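Local atomic coordinates of ribonucleoside-diphosphate reductase subunit beta (Streptococcus sanguinis, PDB entry 4N83), a protein that carries the dinuclear metal cofactor of a class Ib ribonucleotide reductase, which probably supplies deoxyribonucleotides for DNA synthesis by reducing ribonucleotides. Residues Gln28-Thr33 and Ala181-Leu186; Lys57-Leu62 and Lys102-Ile107; Thr63-Leu68 and Val154-Phe159; Ser98-Ser103 and Ile188-Val193. One frame throughout, in Å; residues are numbered along the deposited sequence.

How the contacts relate
Contacts 3 and 4, with centres 10 Å apart, supply most ligands of the dimanganese site. Asp66 and Glu157 come from contact 3, His100 and Glu191 from contact 4; Glu97 and His194 add the rest. Contact 2 adjoins this site through Tyr104, whose OH lies 2.7 Å from Asp66 OD2, a probable hydrogen bond. Contact 1 meets contact 4 where Trp30 NE1 lies 2.7 Å from Asp190 OD2, again a probable hydrogen bond. Contacts 1 and 2 also touch, with a probable hydrogen bond of 2.5 Å between Asp32 OD1 and Ser106 OG. Helix 49-78 serves contacts 2 and 3, helix 84-111 contacts 2 and 4, helix 178-206 contacts 1 and 4. All four contacts touch the second subunit.

Contact 1. Residues Gln28-Thr33 and Ala181-Leu186; sequences QFWLDT and AEIIKL
Trp30 lays one face of its indole over Leu186, which projects from helix 178-206. The loop after helix 16-27 is thereby packed against the ferritin-like helical bundle of the reductase small chain. Leu186 CB sits 3.9 Å from the centroid of the five-membered ring of Trp30, only 17° off the ring normal, so this is a CH-pi contact. Leu186 CD1 lies farther along the indole and touches CE3 of Trp30 at 3.8 Å. The six-membered end of the ring reaches Ile183, one turn back on the helix. That side chain crosses the indole at about a right angle, and its CG1 is 3.7 Å from Trp30 CZ3.

The chi1 of Trp30 is 62°, which sets CG between the backbone N and the carbonyl carbon and turns the ring to the helix. No hydrogen bond joins the two segments. The polar edge of the indole is satisfied beyond them, since NE1 bonds to Asp190. Asp190 leads on to the metal ligand His100. This is consistent with the Trp-Asp-His-metal chain of other small subunits, which is thought to carry the radical. Asp32 closes the far end of the contact. Its carboxylate turns away from the helix and bonds through OD1 to Ser106, while its CB rests 3.6 Å from Ile183 CD1.

Contact 2. Residues Lys57-Leu62 and Lys102-Ile107; sequences KVFGGL and KSYSSI
The Tyr104 ring has the backbone carbonyl of Phe59 over one face, with Phe59 O 3.9 Å above the plane and over the ring centre. Leu62 approaches the same ring obliquely. Its CB is 3.6 Å from Tyr104 OH and 3.9 Å from Tyr104 CZ, so it touches the phenol end. The Phe59 ring carries Ile107 CD1 over one face. Tyr104 also meets it at a slant, with Tyr104 CE1 4.1 Å from Phe59 CD1. The two aromatic side chains therefore cross obliquely and do not stack.

Tyr104 CD1 also rests on Phe59 CB at 3.9 Å. Ile107, one turn further on, crosses the phenyl group at about a right angle and brings its CG2 to 4.1 Å from Phe59 CE2. The chi1 of Tyr104 is -58°, with CG anti to the carbonyl carbon. This sends the phenol across to helix 49-78 and along it to Leu62. The segment axes come within 9.7 Å of each other at 155°, close to antiparallel.

All four touching residues are buried, and no hydrogen bond crosses between the segments. The phenol OH bonds instead to the metal ligand Asp66. Phe59 also packs on Val180 and Ile184 of helix 178-206. Tyr104 is the predicted active-site residue. A buried tyrosine, largely among apolar side chains and next to the metal pair, is consistent with the radical-bearing tyrosine of class I small subunits.

Contact 3. Residues Thr63-Leu68 and Val154-Phe159; sequences TLLDTL and VFLETF. With MN (manganese (II) ion), chain J; MN (manganese (II) ion), chain I.
Asp66 and Glu157 meet through metal. They join helices 49-78 and 148-160 at the dimanganese site of the ferritin-like bundle. Asp66 OD1 binds the manganese ion of chain J at 2.1 Å. Glu157 bridges the pair: its OE2 is 2.4 Å from that ion, and its OE1 is 2.0 Å from the manganese ion of chain I. The two carboxylate planes are turned 63° apart. Glu157 is extended beyond CG (chi2 -177°), which carries its head out between the metals. Glu97, Glu191, His100 and His194 complete the site.

The apolar part lies apart from the ions. Leu156 pushes CD1 against Leu65, with 3.9 Å to Leu65 CD1, and Leu156 CD2 is 4.4 Å from Leu68 CD2. Phe161 packs on both Leu65 and Leu156. The segment axes run at 137° and stay 11.3 Å apart.

No hydrogen bond joins the two segments. Helix 148-160 has a wider pi-type turn at 156-159, and Thr158, inside it, bonds through OG1 back to Val154 O at 2.7 Å. On the other helix Thr63 O accepts from both Thr67 N and Thr67 OG1, which reach it from opposite faces of its carbonyl plane.

Contact 4. Residues Ser98-Ser103 and Ile188-Val193; sequences SVHAKS and IRDESV. With MN (manganese (II) ion), chain J; MN (manganese (II) ion), chain I.
His100 packs its ring edge against two acidic side chains of helix 178-206, and the close part of the contact is confined to these three buried residues. His100 NE2 donates to Asp190 OD2 at 3.2 Å with an N-H...O angle of 171°, nearly straight. The oxygen lies in the ring plane and uses its anti lone pair. Ring and carboxylate are only 21° from coplanar. With Trp30 as second donor, two bonds grip this one oxygen. This second-shell aspartate probably steadies the imidazole in the orientation it presents to the metal.

On the other nitrogen, His100 ND1 faces the manganese ion of chain J in the ring plane. The distance is 2.9 Å, long for a metal bond, although His100 belongs to this site. Such a His-carboxylate pair behind a dinuclear centre is known from class I small subunits, which share the ferritin-like fold. Glu191 completes the close part. Its chain bends at chi2, which swings the carboxylate toward both ions, with OE2 2.2 Å from manganese J and OE1 2.4 Å from manganese I. Its plane stands 73° from the His100 ring, unlike that of Asp190. His194 holds Glu191 OE1 as well.

The backbones of the two segments stay well apart: the nearest CA atoms, of His100 and Asp190, are 9.4 Å distant. Arg189 and Ser192 lie on the exposed side of helix 178-206. Behind the histidine, Ser103 OG bonds back to His100 O at 2.6 Å, from above the carbonyl plane.

Contact 1. Residues Gln28-Thr33 and Ala181-Leu186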
loop_
_atom_site.group_PDB
_atom_site.type_symbol
_atom_site.label_atom_id
_atom_site.label_comp_id
_atom_site.label_asym_id
_atom_site.label_seq_id
_atom_site.Cartn_x
_atom_site.Cartn_y
_atom_site.Cartn_z
ATOM N N GLN A 28 -5.492 4.589 -11.717
ATOM C CA GLN A 28 -5.722 5.874 -11.050
ATOM C C GLN A 28 -4.619 6.228 -10.039
ATOM O O GLN A 28 -4.892 6.856 -9.015
ATOM C CB GLN A 28 -7.086 5.871 -10.346
ATOM C CG GLN A 28 -8.282 5.976 -11.278
ATOM C CD GLN A 28 -9.607 5.953 -10.534
ATOM O OE1 GLN A 28 -9.663 6.209 -9.328
ATOM N NE2 GLN A 28 -10.685 5.652 -11.251
ATOM N N PHE A 29 -3.381 5.826 -10.325
ATOM C CA PHE A 29 -2.223 6.174 -9.492
ATOM C C PHE A 29 -1.808 7.624 -9.757
ATOM O O PHE A 29 -1.856 8.085 -10.898
ATOM C CB PHE A 29 -1.059 5.216 -9.793
ATOM C CG PHE A 29 0.256 5.618 -9.176
ATOM C CD1 PHE A 29 0.696 5.031 -7.996
ATOM C CD2 PHE A 29 1.072 6.560 -9.795
ATOM C CE1 PHE A 29 1.914 5.391 -7.437
ATOM C CE2 PHE A 29 2.286 6.925 -9.238
ATOM C CZ PHE A 29 2.709 6.339 -8.057
ATOM N N TRP A 30 -1.398 8.334 -8.706
ATOM C CA TRP A 30 -0.936 9.721 -8.848
ATOM C C TRP A 30 -0.071 10.191 -7.677
ATOM O O TRP A 30 -0.050 9.567 -6.612
ATOM C CB TRP A 30 -2.128 10.666 -9.017
ATOM C CG TRP A 30 -3.066 10.685 -7.848
ATOM C CD1 TRP A 30 -4.067 9.800 -7.589
ATOM C CD2 TRP A 30 -3.095 11.647 -6.788
ATOM N NE1 TRP A 30 -4.718 10.144 -6.430
ATOM C CE2 TRP A 30 -4.141 11.275 -5.918
ATOM C CE3 TRP A 30 -2.337 12.784 -6.487
ATOM C CZ2 TRP A 30 -4.449 12.002 -4.765
ATOM C CZ3 TRP A 30 -2.644 13.508 -5.339
ATOM C CH2 TRP A 30 -3.693 13.112 -4.494
ATOM N N LEU A 31 0.637 11.299 -7.895
ATOM C CA LEU A 31 1.488 11.911 -6.875
ATOM C C LEU A 31 1.327 13.431 -6.843
ATOM O O LEU A 31 1.110 14.069 -7.874
ATOM C CB LEU A 31 2.960 11.559 -7.119
ATOM C CG LEU A 31 3.411 10.145 -6.747
ATOM C CD1 LEU A 31 4.817 9.886 -7.266
ATOM C CD2 LEU A 31 3.348 9.925 -5.242
ATOM N N ASP A 32 1.451 13.998 -5.646
ATOM C CA ASP A 32 1.345 15.446 -5.442
ATOM C C ASP A 32 2.507 16.233 -6.057
ATOM O O ASP A 32 2.372 17.426 -6.334
ATOM C CB ASP A 32 1.236 15.774 -3.943
ATOM C CG ASP A 32 2.323 15.112 -3.109
ATOM O OD1 ASP A 32 3.293 15.801 -2.734
ATOM O OD2 ASP A 32 2.208 13.897 -2.836
ATOM N N THR A 33 3.639 15.564 -6.266
ATOM C CA THR A 33 4.838 16.200 -6.815
ATOM C C THR A 33 4.719 16.575 -8.301
ATOM O O THR A 33 5.505 17.385 -8.796
ATOM C CB THR A 33 6.073 15.298 -6.627
ATOM O OG1 THR A 33 5.766 13.969 -7.065
ATOM C CG2 THR A 33 6.490 15.261 -5.162
ATOM N N ALA A 181 -7.462 22.472 -6.453
ATOM C CA ALA A 181 -8.697 21.725 -6.672
ATOM C C ALA A 181 -8.424 20.361 -7.308
ATOM O O ALA A 181 -9.019 19.364 -6.905
ATOM C CB ALA A 181 -9.656 22.528 -7.535
ATOM N N GLU A 182 -7.529 20.325 -8.297
ATOM C CA GLU A 182 -7.178 19.078 -8.999
ATOM C C GLU A 182 -6.613 18.009 -8.064
ATOM O O GLU A 182 -6.906 16.825 -8.221
ATOM C CB GLU A 182 -6.179 19.344 -10.139
ATOM C CG GLU A 182 -6.818 19.518 -11.513
ATOM C CD GLU A 182 -7.337 18.217 -12.112
ATOM O OE1 GLU A 182 -8.096 18.285 -13.103
ATOM O OE2 GLU A 182 -6.994 17.128 -11.602
ATOM N N ILE A 183 -5.804 18.433 -7.098
ATOM C CA ILE A 183 -5.212 17.512 -6.128
ATOM C C ILE A 183 -6.273 16.951 -5.174
ATOM O O ILE A 183 -6.110 15.859 -4.632
ATOM C CB ILE A 183 -4.064 18.194 -5.345
ATOM C CG1 ILE A 183 -3.143 17.153 -4.711
ATOM C CG2 ILE A 183 -4.603 19.156 -4.294
ATOM C CD1 ILE A 183 -1.823 17.734 -4.251
ATOM N N ILE A 184 -7.349 17.712 -4.976
ATOM C CA ILE A 184 -8.523 17.255 -4.230
ATOM C C ILE A 184 -9.462 16.475 -5.152
ATOM O O ILE A 184 -10.089 15.501 -4.731
ATOM C CB ILE A 184 -9.286 18.446 -3.602
ATOM C CG1 ILE A 184 -8.397 19.189 -2.595
ATOM C CG2 ILE A 184 -10.576 17.984 -2.937
ATOM C CD1 ILE A 184 -8.010 18.388 -1.368
ATOM N N LYS A 185 -9.556 16.920 -6.405
ATOM C CA LYS A 185 -10.342 16.243 -7.439
ATOM C C LYS A 185 -9.901 14.786 -7.597
ATOM O O LYS A 185 -10.734 13.884 -7.707
ATOM C CB LYS A 185 -10.183 16.976 -8.778
ATOM C CG LYS A 185 -11.227 16.635 -9.829
ATOM C CD LYS A 185 -12.341 17.669 -9.875
ATOM C CE LYS A 185 -13.280 17.414 -11.043
ATOM N NZ LYS A 185 -14.219 16.288 -10.784
ATOM N N LEU A 186 -8.586 14.570 -7.607
ATOM C CA LEU A 186 -8.009 13.229 -7.717
ATOM C C LEU A 186 -8.323 12.359 -6.497
ATOM O O LEU A 186 -8.541 11.154 -6.634
ATOM C CB LEU A 186 -6.491 13.317 -7.913
ATOM C CG LEU A 186 -6.015 13.903 -9.246
ATOM C CD1 LEU A 186 -4.584 14.410 -9.133
ATOM C CD2 LEU A 186 -6.138 12.883 -10.368
#

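Contact 2. Residues Lys57-Leu62 and Lys102-Ile107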
loop_
_atom_site.group_PDB
_atom_site.type_symbol
_atom_site.label_atom_id
_atom_site.label_comp_id
_atom_site.label_asym_id
_atom_site.label_seq_id
_atom_site.Cartn_x
_atom_site.Cartn_y
_atom_site.Cartn_z
ATOM N N LYS A 57 -7.984 25.132 7.849
ATOM C CA LYS A 57 -8.778 24.354 8.803
ATOM C C LYS A 57 -9.508 23.188 8.132
ATOM O O LYS A 57 -9.746 22.153 8.759
ATOM C CB LYS A 57 -9.796 25.256 9.508
ATOM C CG LYS A 57 -9.183 26.235 10.498
ATOM C CD LYS A 57 -10.257 27.033 11.222
ATOM C CE LYS A 57 -9.689 27.780 12.417
ATOM N NZ LYS A 57 -10.736 28.566 13.124
ATOM N N VAL A 58 -9.860 23.367 6.861
ATOM C CA VAL A 58 -10.554 22.340 6.087
ATOM C C VAL A 58 -9.612 21.192 5.730
ATOM O O VAL A 58 -9.879 20.043 6.078
ATOM C CB VAL A 58 -11.188 22.940 4.809
ATOM C CG1 VAL A 58 -11.441 21.875 3.749
ATOM C CG2 VAL A 58 -12.484 23.660 5.157
ATOM N N PHE A 59 -8.519 21.508 5.038
ATOM C CA PHE A 59 -7.561 20.484 4.617
ATOM C C PHE A 59 -6.919 19.800 5.820
ATOM O O PHE A 59 -6.797 18.576 5.847
ATOM C CB PHE A 59 -6.468 21.074 3.715
ATOM C CG PHE A 59 -6.970 21.586 2.388
ATOM C CD1 PHE A 59 -7.883 20.854 1.632
ATOM C CD2 PHE A 59 -6.505 22.790 1.878
ATOM C CE1 PHE A 59 -8.334 21.326 0.411
ATOM C CE2 PHE A 59 -6.950 23.265 0.655
ATOM C CZ PHE A 59 -7.867 22.532 -0.079
ATOM N N GLY A 60 -6.520 20.595 6.809
ATOM C CA GLY A 60 -5.932 20.071 8.039
ATOM C C GLY A 60 -6.849 19.113 8.783
ATOM O O GLY A 60 -6.386 18.130 9.362
ATOM N N GLY A 61 -8.148 19.407 8.775
ATOM C CA GLY A 61 -9.144 18.536 9.397
ATOM C C GLY A 61 -9.295 17.215 8.664
ATOM O O GLY A 61 -9.456 16.166 9.289
ATOM N N LEU A 62 -9.247 17.274 7.335
ATOM C CA LEU A 62 -9.296 16.077 6.498
ATOM C C LEU A 62 -7.989 15.288 6.585
ATOM O O LEU A 62 -8.000 14.058 6.514
ATOM C CB LEU A 62 -9.575 16.455 5.041
ATOM C CG LEU A 62 -10.901 17.165 4.751
ATOM C CD1 LEU A 62 -10.882 17.747 3.345
ATOM C CD2 LEU A 62 -12.085 16.226 4.937
ATOM N N LYS A 102 -0.484 12.878 2.574
ATOM C CA LYS A 102 0.688 13.679 2.211
ATOM C C LYS A 102 0.319 14.886 1.348
ATOM O O LYS A 102 0.833 15.984 1.567
ATOM C CB LYS A 102 1.736 12.824 1.485
ATOM C CG LYS A 102 2.930 13.619 0.972
ATOM C CD LYS A 102 4.019 12.725 0.409
ATOM C CE LYS A 102 5.026 13.526 -0.403
ATOM N NZ LYS A 102 5.689 14.592 0.398
ATOM N N SER A 103 -0.567 14.680 0.375
ATOM C CA SER A 103 -0.937 15.725 -0.589
ATOM C C SER A 103 -1.308 17.064 0.063
ATOM O O SER A 103 -1.030 18.125 -0.498
ATOM C CB SER A 103 -2.083 15.246 -1.485
ATOM O OG SER A 103 -3.193 14.819 -0.718
ATOM N N TYR A 104 -1.927 17.008 1.241
ATOM C CA TYR A 104 -2.280 18.218 1.988
ATOM C C TYR A 104 -1.042 19.013 2.404
ATOM O O TYR A 104 -1.052 20.244 2.363
ATOM C CB TYR A 104 -3.095 17.873 3.237
ATOM C CG TYR A 104 -4.375 17.117 2.962
ATOM C CD1 TYR A 104 -5.380 17.672 2.176
ATOM C CD2 TYR A 104 -4.588 15.852 3.502
ATOM C CE1 TYR A 104 -6.557 16.984 1.928
ATOM C CE2 TYR A 104 -5.760 15.157 3.262
ATOM C CZ TYR A 104 -6.743 15.725 2.473
ATOM O OH TYR A 104 -7.911 15.036 2.231
ATOM N N SER A 105 0.015 18.306 2.806
ATOM C CA SER A 105 1.269 18.946 3.219
ATOM C C SER A 105 1.922 19.736 2.080
ATOM O O SER A 105 2.548 20.771 2.321
ATOM C CB SER A 105 2.255 17.906 3.766
ATOM O OG SER A 105 1.689 17.169 4.837
ATOM N N SER A 106 1.771 19.245 0.849
ATOM C CA SER A 106 2.275 19.940 -0.340
ATOM C C SER A 106 1.491 21.219 -0.629
ATOM O O SER A 106 2.054 22.196 -1.126
ATOM C CB SER A 106 2.220 19.021 -1.561
ATOM O OG SER A 106 2.997 17.859 -1.351
ATOM N N ILE A 107 0.195 21.204 -0.323
ATOM C CA ILE A 107 -0.651 22.391 -0.459
ATOM C C ILE A 107 -0.212 23.458 0.538
ATOM O O ILE A 107 -0.079 24.628 0.183
ATOM C CB ILE A 107 -2.146 22.065 -0.226
ATOM C CG1 ILE A 107 -2.669 21.130 -1.324
ATOM C CG2 ILE A 107 -2.979 23.342 -0.183
ATOM C CD1 ILE A 107 -3.996 20.480 -0.994
#

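Contact 3. Residues Thr63-Leu68 and Val154-Phe159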
loop_
_atom_site.group_PDB
_atom_site.type_symbol
_atom_site.label_atom_id
_atom_site.label_comp_id
_atom_site.label_asym_id
_atom_site.label_seq_id
_atom_site.Cartn_x
_atom_site.Cartn_y
_atom_site.Cartn_z
ATOM N N THR A 63 -6.873 16.001 6.735
ATOM C CA THR A 63 -5.557 15.376 6.910
ATOM C C THR A 63 -5.554 14.402 8.088
ATOM O O THR A 63 -4.901 13.360 8.038
ATOM C CB THR A 63 -4.453 16.432 7.146
ATOM O OG1 THR A 63 -4.590 17.501 6.203
ATOM C CG2 THR A 63 -3.064 15.810 7.010
ATOM N N LEU A 64 -6.282 14.755 9.144
ATOM C CA LEU A 64 -6.428 13.897 10.319
ATOM C C LEU A 64 -7.104 12.573 9.962
ATOM O O LEU A 64 -6.733 11.520 10.483
ATOM C CB LEU A 64 -7.244 14.618 11.400
ATOM C CG LEU A 64 -7.296 13.975 12.788
ATOM C CD1 LEU A 64 -5.963 14.130 13.508
ATOM C CD2 LEU A 64 -8.419 14.585 13.611
ATOM N N LEU A 65 -8.088 12.635 9.067
ATOM C CA LEU A 65 -8.884 11.466 8.698
ATOM C C LEU A 65 -8.259 10.620 7.582
ATOM O O LEU A 65 -8.547 9.427 7.483
ATOM C CB LEU A 65 -10.294 11.898 8.301
ATOM C CG LEU A 65 -11.069 12.675 9.369
ATOM C CD1 LEU A 65 -12.325 13.293 8.773
ATOM C CD2 LEU A 65 -11.414 11.782 10.553
ATOM N N ASP A 66 -7.425 11.230 6.741
ATOM C CA ASP A 66 -6.625 10.466 5.771
ATOM C C ASP A 66 -5.433 9.793 6.457
ATOM O O ASP A 66 -4.926 8.780 5.971
ATOM C CB ASP A 66 -6.150 11.351 4.606
ATOM C CG ASP A 66 -7.117 11.345 3.428
ATOM O OD1 ASP A 66 -7.450 10.251 2.927
ATOM O OD2 ASP A 66 -7.532 12.438 2.991
ATOM N N THR A 67 -4.985 10.365 7.577
ATOM C CA THR A 67 -3.978 9.732 8.432
ATOM C C THR A 67 -4.603 8.559 9.185
ATOM O O THR A 67 -3.990 7.500 9.321
ATOM C CB THR A 67 -3.398 10.723 9.462
ATOM O OG1 THR A 67 -2.978 11.919 8.796
ATOM C CG2 THR A 67 -2.208 10.110 10.197
ATOM N N LEU A 68 -5.821 8.769 9.680
ATOM C CA LEU A 68 -6.587 7.727 10.366
ATOM C C LEU A 68 -6.779 6.492 9.487
ATOM O O LEU A 68 -6.668 5.362 9.966
ATOM C CB LEU A 68 -7.955 8.277 10.788
ATOM C CG LEU A 68 -8.950 7.306 11.428
ATOM C CD1 LEU A 68 -8.418 6.781 12.751
ATOM C CD2 LEU A 68 -10.297 7.985 11.620
ATOM N N VAL A 154 -17.023 3.817 4.755
ATOM C CA VAL A 154 -17.865 4.363 3.688
ATOM C C VAL A 154 -18.491 5.687 4.131
ATOM O O VAL A 154 -18.460 6.662 3.382
ATOM C CB VAL A 154 -18.961 3.364 3.246
ATOM C CG1 VAL A 154 -19.958 4.025 2.300
ATOM C CG2 VAL A 154 -18.330 2.150 2.576
ATOM N N PHE A 155 -19.052 5.723 5.340
ATOM C CA PHE A 155 -19.569 6.976 5.902
ATOM C C PHE A 155 -18.472 8.031 5.991
ATOM O O PHE A 155 -18.711 9.205 5.710
ATOM C CB PHE A 155 -20.156 6.774 7.308
ATOM C CG PHE A 155 -21.567 6.242 7.331
ATOM C CD1 PHE A 155 -22.528 6.688 6.425
ATOM C CD2 PHE A 155 -21.948 5.327 8.304
ATOM C CE1 PHE A 155 -23.824 6.201 6.471
ATOM C CE2 PHE A 155 -23.243 4.843 8.357
ATOM C CZ PHE A 155 -24.181 5.277 7.439
ATOM N N LEU A 156 -17.277 7.606 6.395
ATOM C CA LEU A 156 -16.153 8.518 6.576
ATOM C C LEU A 156 -15.836 9.269 5.288
ATOM O O LEU A 156 -15.995 10.487 5.218
ATOM C CB LEU A 156 -14.914 7.752 7.062
ATOM C CG LEU A 156 -13.596 8.519 7.221
ATOM C CD1 LEU A 156 -13.786 9.778 8.053
ATOM C CD2 LEU A 156 -12.540 7.618 7.844
ATOM N N GLU A 157 -15.432 8.528 4.262
ATOM C CA GLU A 157 -14.850 9.122 3.057
ATOM C C GLU A 157 -15.845 9.429 1.930
ATOM O O GLU A 157 -15.532 10.225 1.044
ATOM C CB GLU A 157 -13.725 8.224 2.546
ATOM C CG GLU A 157 -12.626 8.027 3.576
ATOM C CD GLU A 157 -11.474 7.199 3.055
ATOM O OE1 GLU A 157 -11.698 6.020 2.706
ATOM O OE2 GLU A 157 -10.347 7.727 2.995
ATOM N N THR A 158 -17.028 8.815 1.966
ATOM C CA THR A 158 -18.056 9.047 0.940
ATOM C C THR A 158 -19.060 10.138 1.337
ATOM O O THR A 158 -19.745 10.688 0.473
ATOM C CB THR A 158 -18.849 7.757 0.625
ATOM O OG1 THR A 158 -17.981 6.619 0.699
ATOM C CG2 THR A 158 -19.481 7.825 -0.763
ATOM N N PHE A 159 -19.137 10.455 2.632
ATOM C CA PHE A 159 -20.182 11.339 3.160
ATOM C C PHE A 159 -19.619 12.533 3.944
ATOM O O PHE A 159 -19.762 13.678 3.512
ATOM C CB PHE A 159 -21.179 10.510 3.997
ATOM C CG PHE A 159 -21.799 11.253 5.153
ATOM C CD1 PHE A 159 -22.611 12.360 4.940
ATOM C CD2 PHE A 159 -21.585 10.826 6.459
ATOM C CE1 PHE A 159 -23.181 13.035 6.007
ATOM C CE2 PHE A 159 -22.156 11.496 7.528
ATOM C CZ PHE A 159 -22.954 12.602 7.301
HETATM MN MN MN J . -8.812 9.122 1.752
HETATM MN MN MN I . -10.906 4.904 1.289
#

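Contact 4. Residues Ser98-Ser103 and Ile188-Val193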
loop_
_atom_site.group_PDB
_atom_site.type_symbol
_atom_site.label_atom_id
_atom_site.label_comp_id
_atom_site.label_asym_id
_atom_site.label_seq_id
_atom_site.Cartn_x
_atom_site.Cartn_y
_atom_site.Cartn_z
ATOM N N SER A 98 -2.334 7.091 2.213
ATOM C CA SER A 98 -1.140 7.827 2.652
ATOM C C SER A 98 -0.786 8.960 1.686
ATOM O O SER A 98 -0.314 10.015 2.113
ATOM C CB SER A 98 0.066 6.892 2.827
ATOM O OG SER A 98 0.086 6.310 4.120
ATOM N N VAL A 99 -1.005 8.734 0.391
ATOM C CA VAL A 99 -0.780 9.768 -0.623
ATOM C C VAL A 99 -1.756 10.923 -0.408
ATOM O O VAL A 99 -1.383 12.088 -0.551
ATOM C CB VAL A 99 -0.930 9.217 -2.060
ATOM C CG1 VAL A 99 -0.849 10.340 -3.088
ATOM C CG2 VAL A 99 0.138 8.171 -2.346
ATOM N N HIS A 100 -2.999 10.592 -0.060
ATOM C CA HIS A 100 -4.008 11.603 0.257
ATOM C C HIS A 100 -3.588 12.418 1.482
ATOM O O HIS A 100 -3.739 13.640 1.505
ATOM C CB HIS A 100 -5.380 10.963 0.513
ATOM C CG HIS A 100 -5.919 10.185 -0.648
ATOM N ND1 HIS A 100 -6.983 9.318 -0.532
ATOM C CD2 HIS A 100 -5.525 10.125 -1.942
ATOM C CE1 HIS A 100 -7.233 8.770 -1.708
ATOM N NE2 HIS A 100 -6.361 9.242 -2.581
ATOM N N ALA A 101 -3.057 11.735 2.492
ATOM C CA ALA A 101 -2.585 12.392 3.709
ATOM C C ALA A 101 -1.404 13.325 3.428
ATOM O O ALA A 101 -1.336 14.430 3.975
ATOM C CB ALA A 101 -2.203 11.354 4.753
ATOM N N LYS A 102 -0.484 12.878 2.574
ATOM C CA LYS A 102 0.688 13.679 2.211
ATOM C C LYS A 102 0.319 14.886 1.348
ATOM O O LYS A 102 0.833 15.984 1.567
ATOM C CB LYS A 102 1.736 12.824 1.485
ATOM C CG LYS A 102 2.930 13.619 0.972
ATOM C CD LYS A 102 4.019 12.725 0.409
ATOM C CE LYS A 102 5.026 13.526 -0.403
ATOM N NZ LYS A 102 5.689 14.592 0.398
ATOM N N SER A 103 -0.567 14.680 0.375
ATOM C CA SER A 103 -0.937 15.725 -0.589
ATOM C C SER A 103 -1.308 17.064 0.063
ATOM O O SER A 103 -1.030 18.125 -0.498
ATOM C CB SER A 103 -2.083 15.246 -1.485
ATOM O OG SER A 103 -3.193 14.819 -0.718
ATOM N N ILE A 188 -11.015 12.548 -4.580
ATOM C CA ILE A 188 -12.422 12.157 -4.704
ATOM C C ILE A 188 -12.593 11.027 -5.729
ATOM O O ILE A 188 -13.436 10.147 -5.548
ATOM C CB ILE A 188 -13.312 13.364 -5.091
ATOM C CG1 ILE A 188 -13.287 14.425 -3.982
ATOM C CG2 ILE A 188 -14.749 12.921 -5.353
ATOM C CD1 ILE A 188 -13.660 15.815 -4.453
ATOM N N ARG A 189 -11.793 11.054 -6.795
ATOM C CA ARG A 189 -11.821 9.995 -7.806
ATOM C C ARG A 189 -11.439 8.641 -7.205
ATOM O O ARG A 189 -12.047 7.621 -7.532
ATOM C CB ARG A 189 -10.886 10.326 -8.974
ATOM C CG ARG A 189 -11.053 9.409 -10.178
ATOM C CD ARG A 189 -10.086 9.759 -11.297
ATOM N NE ARG A 189 -8.705 9.389 -10.985
ATOM C CZ ARG A 189 -7.658 9.625 -11.776
ATOM N NH1 ARG A 189 -7.815 10.235 -12.945
ATOM N NH2 ARG A 189 -6.442 9.248 -11.396
ATOM N N ASP A 190 -10.432 8.639 -6.332
ATOM C CA ASP A 190 -10.012 7.419 -5.638
ATOM C C ASP A 190 -11.043 6.974 -4.607
ATOM O O ASP A 190 -11.380 5.791 -4.536
ATOM C CB ASP A 190 -8.655 7.614 -4.946
ATOM C CG ASP A 190 -7.487 7.583 -5.916
ATOM O OD1 ASP A 190 -7.579 6.905 -6.963
ATOM O OD2 ASP A 190 -6.464 8.233 -5.619
ATOM N N GLU A 191 -11.536 7.920 -3.810
ATOM C CA GLU A 191 -12.480 7.602 -2.737
ATOM C C GLU A 191 -13.861 7.210 -3.259
ATOM O O GLU A 191 -14.590 6.477 -2.592
ATOM C CB GLU A 191 -12.596 8.764 -1.741
ATOM C CG GLU A 191 -11.327 9.046 -0.942
ATOM C CD GLU A 191 -10.815 7.842 -0.167
ATOM O OE1 GLU A 191 -11.602 6.912 0.106
ATOM O OE2 GLU A 191 -9.613 7.819 0.170
ATOM N N SER A 192 -14.218 7.693 -4.446
ATOM C CA SER A 192 -15.454 7.269 -5.103
ATOM C C SER A 192 -15.418 5.770 -5.408
ATOM O O SER A 192 -16.427 5.079 -5.268
ATOM C CB SER A 192 -15.680 8.066 -6.391
ATOM O OG SER A 192 -16.900 7.702 -7.010
ATOM N N VAL A 193 -14.246 5.279 -5.809
ATOM C CA VAL A 193 -14.049 3.860 -6.118
ATOM C C VAL A 193 -13.894 3.020 -4.845
ATOM O O VAL A 193 -14.331 1.866 -4.806
ATOM C CB VAL A 193 -12.819 3.646 -7.033
ATOM C CG1 VAL A 193 -12.609 2.163 -7.322
ATOM C CG2 VAL A 193 -12.981 4.419 -8.335
HETATM MN MN MN J . -8.812 9.122 1.752
HETATM MN MN MN I . -10.906 4.904 1.289
#